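Local structure of YcaO (Methanopyrus kandleri, 6CIB) at residues 29-34 against 340-345; 75-80 against 148-153; 80-85 against 132-137; 125-130 against 333-338. The protein probably uses ATP and magnesium to activate backbone amides in ribosomal peptide thioamidation, as a member of the YcaO family, and binds ADP here. One frame throughout, in Å; residues are numbered along the deposited sequence.

Interaction 1 (29-34 against 340-345); sequences ERKVGV and ENLDVP
Lys31 and Leu342 illustrate how the apolar stem of a lysine can pack against a leucine while its charged end is used in another place. The first torsion of Lys31 (chi1 -79°) turns CG away from its own carbonyl carbon and lets the extended stem lie along Leu342, the two side chains pointing opposite ways. Its CB lies 3.7 Å from Leu342 CD2. Lys31 CG rides over Leu342 CD2 at the looser separation of 4.3 Å, and Lys31 CD comes back to 3.7 Å from it, so one methyl rests along three successive methylenes. Beyond that point the chain leaves the leucine behind: CE is 5.0 Å from Leu342 CD2, and NZ turns to the carbonyl O of Arg26, with which it forms a hydrogen bond. The other branch of the leucine goes deeper. Leu342 CD1 meets Val32 CG2 at 3.6 Å, the two side chains crossing at about a right angle, and Val32 also packs on Cys79 and Ala83 of helix 68-85.

The backbone that presents Lys31 and Val32 is closed by a Schellman motif. Gly33, with positive phi (93°), donates its N to Arg30 O, and Val34 N reaches Glu29 O at 3.0 Å; Val32 N approaches that same oxygen from the opposite face of its plane. No hydrogen bond joins the two segments. Cohesion between helix 28-31 and the loop ahead of strand 346-351 therefore rests on methyl and methylene packing, with the lysine stem lying over the outer branch of a buried leucine and its ammonium held by a nearby backbone carbonyl.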
# COMPACT_ATOMS: atom_id res chain seq x y z
N GLU A 29 19.68 6.13 4.24
CA GLU A 29 19.79 5.57 2.88
C GLU A 29 21.07 4.76 2.70
O GLU A 29 21.01 3.61 2.24
CB GLU A 29 19.60 6.65 1.81
CG GLU A 29 18.16 7.17 1.78
CD GLU A 29 17.76 7.86 0.49
OE1 GLU A 29 17.99 9.07 0.37
OE2 GLU A 29 17.18 7.20 -0.39
N ARG A 30 22.20 5.35 3.11
CA ARG A 30 23.49 4.64 3.13
C ARG A 30 23.41 3.37 3.98
O ARG A 30 23.83 2.30 3.54
CB ARG A 30 24.63 5.55 3.62
CG ARG A 30 26.02 4.92 3.53
CD ARG A 30 27.11 5.73 4.24
NE ARG A 30 26.84 6.05 5.65
CZ ARG A 30 26.94 5.21 6.67
NH1 ARG A 30 27.30 3.94 6.50
NH2 ARG A 30 26.66 5.63 7.90
N LYS A 31 22.84 3.49 5.19
CA LYS A 31 22.80 2.39 6.16
C LYS A 31 21.97 1.21 5.69
O LYS A 31 22.19 0.08 6.12
CB LYS A 31 22.28 2.89 7.51
CG LYS A 31 23.33 3.61 8.34
CD LYS A 31 22.72 4.24 9.58
CE LYS A 31 23.75 4.97 10.42
NZ LYS A 31 23.13 6.01 11.30
N VAL A 32 21.05 1.51 4.78
CA VAL A 32 20.06 0.57 4.25
C VAL A 32 20.46 0.05 2.85
O VAL A 32 19.74 -0.74 2.23
CB VAL A 32 18.68 1.26 4.35
CG1 VAL A 32 17.96 1.43 3.03
CG2 VAL A 32 17.85 0.65 5.47
N GLY A 33 21.62 0.50 2.37
CA GLY A 33 22.23 -0.06 1.16
C GLY A 33 21.90 0.62 -0.16
O GLY A 33 22.12 0.02 -1.22
N VAL A 34 21.39 1.85 -0.11
CA VAL A 34 21.15 2.65 -1.32
C VAL A 34 22.51 2.96 -1.95
O VAL A 34 23.41 3.46 -1.29
CB VAL A 34 20.39 3.97 -1.01
CG1 VAL A 34 20.37 4.91 -2.22
CG2 VAL A 34 18.97 3.68 -0.53
N GLU A 340 16.83 -2.33 15.52
CA GLU A 340 17.50 -1.80 16.72
C GLU A 340 18.44 -0.63 16.39
O GLU A 340 18.36 0.42 17.02
CB GLU A 340 18.24 -2.91 17.47
CG GLU A 340 17.35 -4.04 17.98
CD GLU A 340 18.12 -5.24 18.52
OE1 GLU A 340 19.27 -5.49 18.10
OE2 GLU A 340 17.55 -5.96 19.38
N ASN A 341 19.30 -0.82 15.38
CA ASN A 341 20.28 0.19 14.97
C ASN A 341 19.62 1.44 14.36
O ASN A 341 19.85 2.56 14.86
CB ASN A 341 21.36 -0.41 14.05
CG ASN A 341 20.78 -1.10 12.82
OD1 ASN A 341 20.05 -2.08 12.93
ND2 ASN A 341 21.11 -0.58 11.65
N LEU A 342 18.81 1.26 13.32
CA LEU A 342 18.00 2.34 12.77
C LEU A 342 16.79 2.51 13.66
O LEU A 342 15.90 1.66 13.66
CB LEU A 342 17.51 2.02 11.35
CG LEU A 342 18.38 1.53 10.20
CD1 LEU A 342 17.49 1.27 9.01
CD2 LEU A 342 19.44 2.54 9.84
N ASP A 343 16.73 3.60 14.41
CA ASP A 343 15.57 3.86 15.25
C ASP A 343 14.40 4.42 14.41
O ASP A 343 13.99 5.57 14.57
CB ASP A 343 15.94 4.77 16.43
CG ASP A 343 14.89 4.76 17.53
OD1 ASP A 343 14.48 3.66 17.98
OD2 ASP A 343 14.47 5.86 17.94
N VAL A 344 13.90 3.59 13.48
CA VAL A 344 12.81 3.97 12.58
C VAL A 344 11.67 2.98 12.77
O VAL A 344 11.85 1.79 12.51
CB VAL A 344 13.23 3.97 11.09
CG1 VAL A 344 12.06 4.39 10.20
CG2 VAL A 344 14.44 4.86 10.84
N PRO A 345 10.50 3.46 13.23
CA PRO A 345 9.33 2.60 13.36
C PRO A 345 8.92 1.96 12.03
O PRO A 345 8.66 2.68 11.05
CB PRO A 345 8.24 3.55 13.86
CG PRO A 345 8.98 4.64 14.56
CD PRO A 345 10.26 4.80 13.79

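Interaction 2 (75-80 against 148-153); sequences AAMECV and LSAGRL. With MG (magnesium ion), chain H; ADP (adenosine-5'-diphosphate), chain G.
Ala150 O, on the strand that faces Met77, takes a hydrogen bond of 2.6 Å from ADP O2', and the same residue gives its N to ADP O3' at 2.9 Å in a nearly straight bond (176°). One backbone residue thus reads both ribose hydroxyls. Met77, present as selenomethionine, closes in from helix 68-85: its CB stands 3.2 Å from ADP O4', and the chain, bent at chi2 and chi3, folds its end back toward the adenine. There CE lies 3.6 Å from ADP N3, and it also rests 3.9 Å from Ala150 CB and close to Gly151 O, filling the corner between nucleotide and strand.

Towards the phosphates the contact turns to metal coordination. Leu148 O binds the magnesium ion at 2.3 Å, alongside three waters and Glu81. Of these waters, one accepts from Ser149 OG and donates to ADP O1B at 2.6 Å, while another lies within hydrogen-bonding distance of Glu78 OE1 and ADP O3B. The metal consequently reaches the beta phosphate through water. Strand 148-150 supplies backbone polar atoms to sugar and metal, while the helix gives both an apolar cover, Met77, beside ribose and base and the acidic groups Glu78 and Glu81 on the metal side.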
# COMPACT_ATOMS: atom_id res chain seq x y z
N ALA A 75 10.83 7.75 -1.11
CA ALA A 75 11.84 6.83 -1.64
C ALA A 75 12.74 6.28 -0.54
O ALA A 75 12.99 5.07 -0.50
CB ALA A 75 12.66 7.47 -2.76
N ALA A 76 13.22 7.15 0.35
CA ALA A 76 14.06 6.76 1.48
C ALA A 76 13.38 5.75 2.41
O ALA A 76 13.98 4.72 2.76
CB ALA A 76 14.52 7.98 2.26
N MSE A 77 12.15 6.04 2.81
CA MSE A 77 11.42 5.21 3.77
C MSE A 77 10.98 3.89 3.17
O MSE A 77 10.88 2.90 3.89
CB MSE A 77 10.29 6.03 4.40
CG MSE A 77 10.79 7.26 5.16
SE MSE A 77 11.79 6.71 6.77
CE MSE A 77 10.18 6.55 7.90
N GLU A 78 10.74 3.88 1.86
CA GLU A 78 10.51 2.65 1.10
C GLU A 78 11.72 1.71 1.22
O GLU A 78 11.56 0.52 1.51
CB GLU A 78 10.23 2.99 -0.37
CG GLU A 78 10.03 1.80 -1.31
CD GLU A 78 8.63 1.23 -1.29
OE1 GLU A 78 7.65 2.01 -1.27
OE2 GLU A 78 8.50 -0.01 -1.33
N CYS A 79 12.93 2.25 1.01
CA CYS A 79 14.16 1.50 1.22
C CYS A 79 14.29 0.97 2.65
O CYS A 79 14.70 -0.17 2.85
CB CYS A 79 15.39 2.33 0.84
SG CYS A 79 15.43 2.70 -0.92
N VAL A 80 13.91 1.80 3.63
CA VAL A 80 14.02 1.45 5.06
C VAL A 80 13.08 0.28 5.42
O VAL A 80 13.53 -0.69 6.04
CB VAL A 80 13.80 2.68 5.99
CG1 VAL A 80 13.62 2.25 7.44
CG2 VAL A 80 14.98 3.64 5.91
N LEU A 148 3.14 -3.73 4.87
CA LEU A 148 4.42 -3.25 5.36
C LEU A 148 4.51 -1.74 5.23
O LEU A 148 4.27 -1.20 4.15
CB LEU A 148 5.57 -3.94 4.60
CG LEU A 148 7.02 -3.60 4.96
CD1 LEU A 148 7.40 -4.11 6.35
CD2 LEU A 148 7.92 -4.21 3.89
N SER A 149 4.87 -1.07 6.32
CA SER A 149 5.00 0.39 6.32
C SER A 149 5.98 0.90 7.36
O SER A 149 6.11 0.34 8.44
CB SER A 149 3.63 1.08 6.54
OG SER A 149 2.71 0.71 5.51
N ALA A 150 6.65 1.99 7.01
CA ALA A 150 7.52 2.73 7.91
C ALA A 150 6.87 4.08 8.24
O ALA A 150 5.99 4.54 7.50
CB ALA A 150 8.88 2.93 7.27
N GLY A 151 7.29 4.68 9.35
CA GLY A 151 6.90 6.04 9.70
C GLY A 151 7.85 6.66 10.70
O GLY A 151 8.80 6.01 11.15
N ARG A 152 7.61 7.92 11.05
CA ARG A 152 8.35 8.55 12.15
C ARG A 152 7.85 8.01 13.49
O ARG A 152 8.61 7.96 14.46
CB ARG A 152 8.20 10.07 12.10
CG ARG A 152 8.89 10.77 10.94
CD ARG A 152 10.40 10.85 11.09
NE ARG A 152 10.85 11.58 12.28
CZ ARG A 152 11.04 12.89 12.37
NH1 ARG A 152 10.82 13.70 11.33
NH2 ARG A 152 11.46 13.41 13.51
N LEU A 153 6.58 7.61 13.52
CA LEU A 153 5.97 7.00 14.69
C LEU A 153 5.28 5.72 14.29
O LEU A 153 4.88 5.56 13.13
CB LEU A 153 4.95 7.95 15.35
CG LEU A 153 5.41 9.34 15.83
CD1 LEU A 153 4.21 10.13 16.31
CD2 LEU A 153 6.45 9.27 16.95
MG MG H . 4.74 -0.09 2.15
PB ADP G . 3.00 3.78 -0.16
O1B ADP G . 3.03 3.43 1.32
O2B ADP G . 1.63 3.66 -0.80
O3B ADP G . 4.11 3.17 -0.98
PA ADP G . 4.51 6.25 -0.17
O1A ADP G . 4.01 7.63 0.19
O2A ADP G . 5.20 6.11 -1.50
O3A ADP G . 3.18 5.38 -0.15
O5' ADP G . 5.45 5.74 1.02
C5' ADP G . 6.50 4.75 0.93
C4' ADP G . 7.01 4.41 2.34
O4' ADP G . 7.50 5.60 2.98
C3' ADP G . 5.91 3.89 3.28
O3' ADP G . 6.48 3.00 4.25
C2' ADP G . 5.41 5.15 3.98
O2' ADP G . 4.78 4.86 5.22
C1' ADP G . 6.70 5.94 4.13
N9 ADP G . 6.49 7.41 4.14
C8 ADP G . 6.00 8.13 3.11
N7 ADP G . 5.93 9.44 3.44
C5 ADP G . 6.41 9.58 4.68
C6 ADP G . 6.61 10.71 5.61
N6 ADP G . 6.29 11.97 5.24
N1 ADP G . 7.13 10.43 6.84
C2 ADP G . 7.45 9.17 7.21
N3 ADP G . 7.29 8.09 6.41
C4 ADP G . 6.78 8.23 5.15
O HOH W 1 5.39 0.86 0.21
O HOH W 2 3.10 1.28 2.74
O HOH W 3 3.98 -1.97 1.25

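Interaction 3 (80-85 against 132-137); sequences VERAAA and VFHPWL. With MG (magnesium ion), chain H; ADP (adenosine-5'-diphosphate), chain G.
Ala85 O receives His134 N at 2.9 Å in a fairly straight bond (165° at the hydrogen), although the donor sits above the carbonyl plane, 42° out of it. The same oxygen is approached by Phe133 CA at 3.2 Å in a CA-H...O contact, and it lies near the plane of the Phe133 ring, at its edge, 3.3 Å from CD1. A second link is water-mediated: one water donates to Arg82 O at 2.7 Å and to His134 O at 2.6 Å, with a weak further bond from Arg82 NE.

Arg82 bends at chi2 and chi3, which lays its guanidinium alongside the imidazole; NH2 meets His134 CD2 at 3.8 Å, in the ring plane at its edge, the two planes 64° apart. Were Arg82 replaced by an alanine, the bridging water would probably lose its weak third partner and the imidazole edge its neighbour.

Further out, Ser143 OG bonds His134 ND1, which probably limits the ring's rotation, while Pro135, joined by a cis peptide, sets its CB above one imidazole face, offset toward the rim. One helical step before Arg82, Glu81 OE2 binds the magnesium ion at 2.6 Å. Backbone carbonyls of helix 68-85 are thus satisfied by a loop N-H and a shared water, a polar seam that fastens the loop to the very helix that carries a metal ligand.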
# COMPACT_ATOMS: atom_id res chain seq x y z
N VAL A 80 13.91 1.80 3.63
CA VAL A 80 14.02 1.45 5.06
C VAL A 80 13.08 0.28 5.42
O VAL A 80 13.53 -0.69 6.04
CB VAL A 80 13.80 2.68 5.99
CG1 VAL A 80 13.62 2.25 7.44
CG2 VAL A 80 14.98 3.64 5.91
N GLU A 81 11.81 0.37 5.02
CA GLU A 81 10.85 -0.69 5.29
C GLU A 81 11.29 -2.03 4.70
O GLU A 81 11.11 -3.07 5.33
CB GLU A 81 9.41 -0.31 4.87
CG GLU A 81 9.12 -0.35 3.38
CD GLU A 81 7.65 -0.22 3.04
OE1 GLU A 81 7.02 0.75 3.48
OE2 GLU A 81 7.13 -1.09 2.30
N ARG A 82 11.87 -2.01 3.49
CA ARG A 82 12.34 -3.23 2.84
C ARG A 82 13.52 -3.87 3.58
O ARG A 82 13.58 -5.09 3.70
CB ARG A 82 12.66 -3.00 1.35
CG ARG A 82 11.44 -2.72 0.48
CD ARG A 82 10.48 -3.91 0.38
NE ARG A 82 11.02 -4.97 -0.47
CZ ARG A 82 10.82 -5.07 -1.78
NH1 ARG A 82 10.08 -4.17 -2.41
NH2 ARG A 82 11.36 -6.07 -2.46
N ALA A 83 14.44 -3.05 4.09
CA ALA A 83 15.54 -3.55 4.91
C ALA A 83 15.04 -4.14 6.23
O ALA A 83 15.51 -5.20 6.66
CB ALA A 83 16.56 -2.46 5.17
N ALA A 84 14.06 -3.47 6.84
CA ALA A 84 13.42 -3.95 8.07
C ALA A 84 12.68 -5.28 7.89
O ALA A 84 12.65 -6.09 8.81
CB ALA A 84 12.47 -2.89 8.62
N ALA A 85 12.10 -5.48 6.71
CA ALA A 85 11.31 -6.67 6.38
C ALA A 85 12.15 -7.91 6.10
O ALA A 85 11.61 -9.02 6.07
CB ALA A 85 10.40 -6.39 5.20
N VAL A 132 5.33 -12.27 7.71
CA VAL A 132 5.95 -11.08 8.28
C VAL A 132 7.08 -10.58 7.38
O VAL A 132 7.09 -9.41 6.97
CB VAL A 132 6.46 -11.35 9.72
CG1 VAL A 132 7.20 -10.14 10.28
CG2 VAL A 132 5.32 -11.71 10.66
N PHE A 133 8.00 -11.49 7.06
CA PHE A 133 9.24 -11.14 6.38
C PHE A 133 9.12 -11.19 4.86
O PHE A 133 8.16 -11.76 4.32
CB PHE A 133 10.39 -12.04 6.85
CG PHE A 133 10.71 -11.93 8.32
CD1 PHE A 133 11.09 -10.70 8.89
CD2 PHE A 133 10.64 -13.05 9.14
CE1 PHE A 133 11.39 -10.61 10.24
CE2 PHE A 133 10.94 -12.96 10.49
CZ PHE A 133 11.32 -11.74 11.05
N HIS A 134 10.09 -10.56 4.20
CA HIS A 134 10.26 -10.63 2.75
C HIS A 134 11.73 -10.35 2.42
O HIS A 134 12.25 -9.31 2.83
CB HIS A 134 9.36 -9.62 2.03
CG HIS A 134 9.44 -9.72 0.54
ND1 HIS A 134 8.94 -10.81 -0.16
CD2 HIS A 134 9.98 -8.89 -0.38
CE1 HIS A 134 9.16 -10.63 -1.45
NE2 HIS A 134 9.79 -9.48 -1.61
N PRO A 135 12.40 -11.26 1.68
CA PRO A 135 11.86 -12.52 1.16
C PRO A 135 11.96 -13.69 2.14
O PRO A 135 12.97 -13.83 2.84
CB PRO A 135 12.71 -12.79 -0.09
CG PRO A 135 14.01 -12.07 0.16
CD PRO A 135 13.82 -11.08 1.28
N TRP A 136 10.92 -14.52 2.18
CA TRP A 136 10.93 -15.77 2.92
C TRP A 136 10.51 -16.88 1.95
O TRP A 136 9.42 -16.81 1.35
CB TRP A 136 10.02 -15.71 4.14
CG TRP A 136 10.14 -16.89 5.03
CD1 TRP A 136 9.56 -18.12 4.85
CD2 TRP A 136 10.91 -16.99 6.23
NE1 TRP A 136 9.91 -18.97 5.87
CE2 TRP A 136 10.74 -18.30 6.73
CE3 TRP A 136 11.72 -16.09 6.94
CZ2 TRP A 136 11.36 -18.74 7.91
CZ3 TRP A 136 12.33 -16.52 8.12
CH2 TRP A 136 12.14 -17.83 8.59
N LEU A 137 11.36 -17.90 1.81
CA LEU A 137 11.20 -18.88 0.72
C LEU A 137 10.68 -20.27 1.07
O LEU A 137 10.27 -21.02 0.17
CB LEU A 137 12.50 -18.98 -0.10
CG LEU A 137 12.79 -17.84 -1.08
CD1 LEU A 137 14.23 -17.94 -1.56
CD2 LEU A 137 11.82 -17.86 -2.26
MG MG H . 4.74 -0.09 2.15
PB ADP G . 3.00 3.78 -0.16
O1B ADP G . 3.03 3.43 1.32
O2B ADP G . 1.63 3.66 -0.80
O3B ADP G . 4.11 3.17 -0.98
PA ADP G . 4.51 6.25 -0.17
O1A ADP G . 4.01 7.63 0.19
O2A ADP G . 5.20 6.11 -1.50
O3A ADP G . 3.18 5.38 -0.15
O5' ADP G . 5.45 5.74 1.02
C5' ADP G . 6.50 4.75 0.93
C4' ADP G . 7.01 4.41 2.34
O4' ADP G . 7.50 5.60 2.98
C3' ADP G . 5.91 3.89 3.28
O3' ADP G . 6.48 3.00 4.25
C2' ADP G . 5.41 5.15 3.98
O2' ADP G . 4.78 4.86 5.22
C1' ADP G . 6.70 5.94 4.13
N9 ADP G . 6.49 7.41 4.14
C8 ADP G . 6.00 8.13 3.11
N7 ADP G . 5.93 9.44 3.44
C5 ADP G . 6.41 9.58 4.68
C6 ADP G . 6.61 10.71 5.61
N6 ADP G . 6.29 11.97 5.24
N1 ADP G . 7.13 10.43 6.84
C2 ADP G . 7.45 9.17 7.21
N3 ADP G . 7.29 8.09 6.41
C4 ADP G . 6.78 8.23 5.15
O HOH W 4 12.47 -6.84 1.95
O HOH W 2 3.10 1.28 2.74
O HOH W 1 5.39 0.86 0.21
O HOH W 3 3.98 -1.97 1.25

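Interaction 4 (125-130 against 333-338); sequences VYVPAN and IEVDLT
Ile333 and Val125 cross at about a right angle, whereas Val127 and Ile333 slide past each other in opposite directions; the isoleucine is the hub of the contact, and each of its branches finds a valine methyl. Its CG1 lies 3.7 Å from Val125 CG1. CG2 turns to the other valine and meets Val127 CG2 at 3.7 Å. The outer methyl, CD1, settles between the two, 3.8 Å from Val125 CG1 and 4.0 Å from Val127 CG2. What brings Val125 CG1 into the middle of this group is its torsion (chi1 58°), which places that methyl between the backbone N and the carbonyl carbon and aims it at the isoleucine. Val335, two residues along from Ile333, adds a looser touch, its CG2 standing 4.4 Å from Val127 CB. With an alanine in place of Ile333, both valines would probably lose their main partner, and a gap is likely to open between the two strands.

At the end of strand 332-336 the chain leaves in an Asx turn: Asp336 OD1 accepts from Thr338 N and, through its syn lone pair, from Thr338 OG1 at 2.8 Å.

No hydrogen bond links the segments, because strands 124-128 and 332-336 are not sheet neighbours; strand 113-118 runs between them, and its Val114 touches Val335. The short strand axes approach to 8.6 Å, so valines and isoleucine meet across the face of one sheet. Their angle of 75° across only two strand steps reflects the strong twist of this antiparallel sheet, at whose edge strand 124-128 lies.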
# COMPACT_ATOMS: atom_id res chain seq x y z
N VAL A 125 -0.42 -12.49 19.69
CA VAL A 125 -0.72 -13.55 18.73
C VAL A 125 0.51 -13.80 17.85
O VAL A 125 1.15 -12.85 17.38
CB VAL A 125 -2.02 -13.26 17.91
CG1 VAL A 125 -1.96 -11.94 17.15
CG2 VAL A 125 -2.37 -14.42 16.97
N TYR A 126 0.86 -15.07 17.67
CA TYR A 126 2.00 -15.45 16.82
C TYR A 126 1.60 -15.57 15.36
O TYR A 126 0.56 -16.13 15.02
CB TYR A 126 2.68 -16.73 17.33
CG TYR A 126 3.46 -16.51 18.60
CD1 TYR A 126 4.80 -16.08 18.55
CD2 TYR A 126 2.87 -16.68 19.86
CE1 TYR A 126 5.52 -15.86 19.72
CE2 TYR A 126 3.58 -16.45 21.03
CZ TYR A 126 4.90 -16.04 20.95
OH TYR A 126 5.62 -15.82 22.11
N VAL A 127 2.46 -15.02 14.51
CA VAL A 127 2.22 -14.95 13.07
C VAL A 127 3.38 -15.69 12.40
O VAL A 127 4.53 -15.54 12.85
CB VAL A 127 2.09 -13.47 12.62
CG1 VAL A 127 2.11 -13.31 11.11
CG2 VAL A 127 0.79 -12.88 13.16
N PRO A 128 3.11 -16.49 11.35
CA PRO A 128 4.21 -17.18 10.66
C PRO A 128 5.20 -16.19 10.09
O PRO A 128 4.80 -15.09 9.68
CB PRO A 128 3.50 -17.92 9.51
CG PRO A 128 2.07 -18.05 9.95
CD PRO A 128 1.80 -16.79 10.73
N ALA A 129 6.48 -16.56 10.09
CA ALA A 129 7.55 -15.73 9.53
C ALA A 129 7.28 -15.34 8.07
O ALA A 129 7.59 -14.22 7.67
CB ALA A 129 8.90 -16.40 9.68
N ASN A 130 6.67 -16.25 7.30
CA ASN A 130 6.32 -16.02 5.88
C ASN A 130 5.23 -14.95 5.71
O ASN A 130 5.05 -14.41 4.61
CB ASN A 130 5.87 -17.33 5.21
CG ASN A 130 5.87 -17.26 3.68
OD1 ASN A 130 6.90 -17.06 3.04
ND2 ASN A 130 4.69 -17.44 3.08
N ILE A 333 -3.84 -7.65 13.05
CA ILE A 333 -2.57 -7.95 13.74
C ILE A 333 -1.46 -6.98 13.31
O ILE A 333 -1.30 -6.70 12.12
CB ILE A 333 -2.14 -9.42 13.53
CG1 ILE A 333 -3.24 -10.39 14.01
CG2 ILE A 333 -0.81 -9.70 14.22
CD1 ILE A 333 -3.08 -11.83 13.56
N GLU A 334 -0.72 -6.47 14.29
CA GLU A 334 0.48 -5.66 14.07
C GLU A 334 1.73 -6.41 14.55
O GLU A 334 1.75 -6.94 15.68
CB GLU A 334 0.35 -4.32 14.81
CG GLU A 334 1.63 -3.49 14.85
CD GLU A 334 1.61 -2.38 15.90
OE1 GLU A 334 0.58 -2.20 16.59
OE2 GLU A 334 2.63 -1.68 16.03
N VAL A 335 2.75 -6.46 13.70
CA VAL A 335 4.06 -7.00 14.06
C VAL A 335 5.10 -5.89 13.96
O VAL A 335 5.27 -5.27 12.91
CB VAL A 335 4.46 -8.21 13.17
CG1 VAL A 335 5.85 -8.73 13.54
CG2 VAL A 335 3.43 -9.33 13.26
N ASP A 336 5.80 -5.65 15.07
CA ASP A 336 6.86 -4.64 15.14
C ASP A 336 8.09 -5.10 14.35
O ASP A 336 8.61 -6.19 14.59
CB ASP A 336 7.23 -4.41 16.61
CG ASP A 336 8.05 -3.15 16.83
OD1 ASP A 336 8.55 -2.53 15.86
OD2 ASP A 336 8.21 -2.76 18.00
N LEU A 337 8.54 -4.27 13.41
CA LEU A 337 9.74 -4.57 12.60
C LEU A 337 10.85 -3.52 12.71
O LEU A 337 11.81 -3.54 11.92
CB LEU A 337 9.36 -4.83 11.13
CG LEU A 337 8.65 -6.16 10.81
CD1 LEU A 337 8.19 -6.21 9.36
CD2 LEU A 337 9.54 -7.35 11.13
N THR A 338 10.71 -2.61 13.67
CA THR A 338 11.72 -1.60 13.98
C THR A 338 13.09 -2.26 14.15
O THR A 338 13.24 -3.18 14.94
CB THR A 338 11.33 -0.82 15.26
OG1 THR A 338 10.00 -0.30 15.10
CG2 THR A 338 12.30 0.32 15.55

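From the N terminus, the chain first passes 29-34, whose partner 340-345 lies so far on that interaction 1 closes a loop of some 300 residues containing the other three. Helix 68-85 follows and serves two contacts in turn: 75-80 meets 148-153 in interaction 2, and 80-85 meets 132-137 in interaction 3, nested inside the loop of interaction 2 and sharing Val80. Interaction 4, from 125-130 to 333-338, crosses both, since its first segment falls inside their loops and its second beyond them. Interaction 2 ties helix 68-85 and the nucleotide site to edge strand 148-150, interaction 3 ties that helix to a loop, interaction 4 packs two sheet strands, and interaction 1 adds helix 28-31.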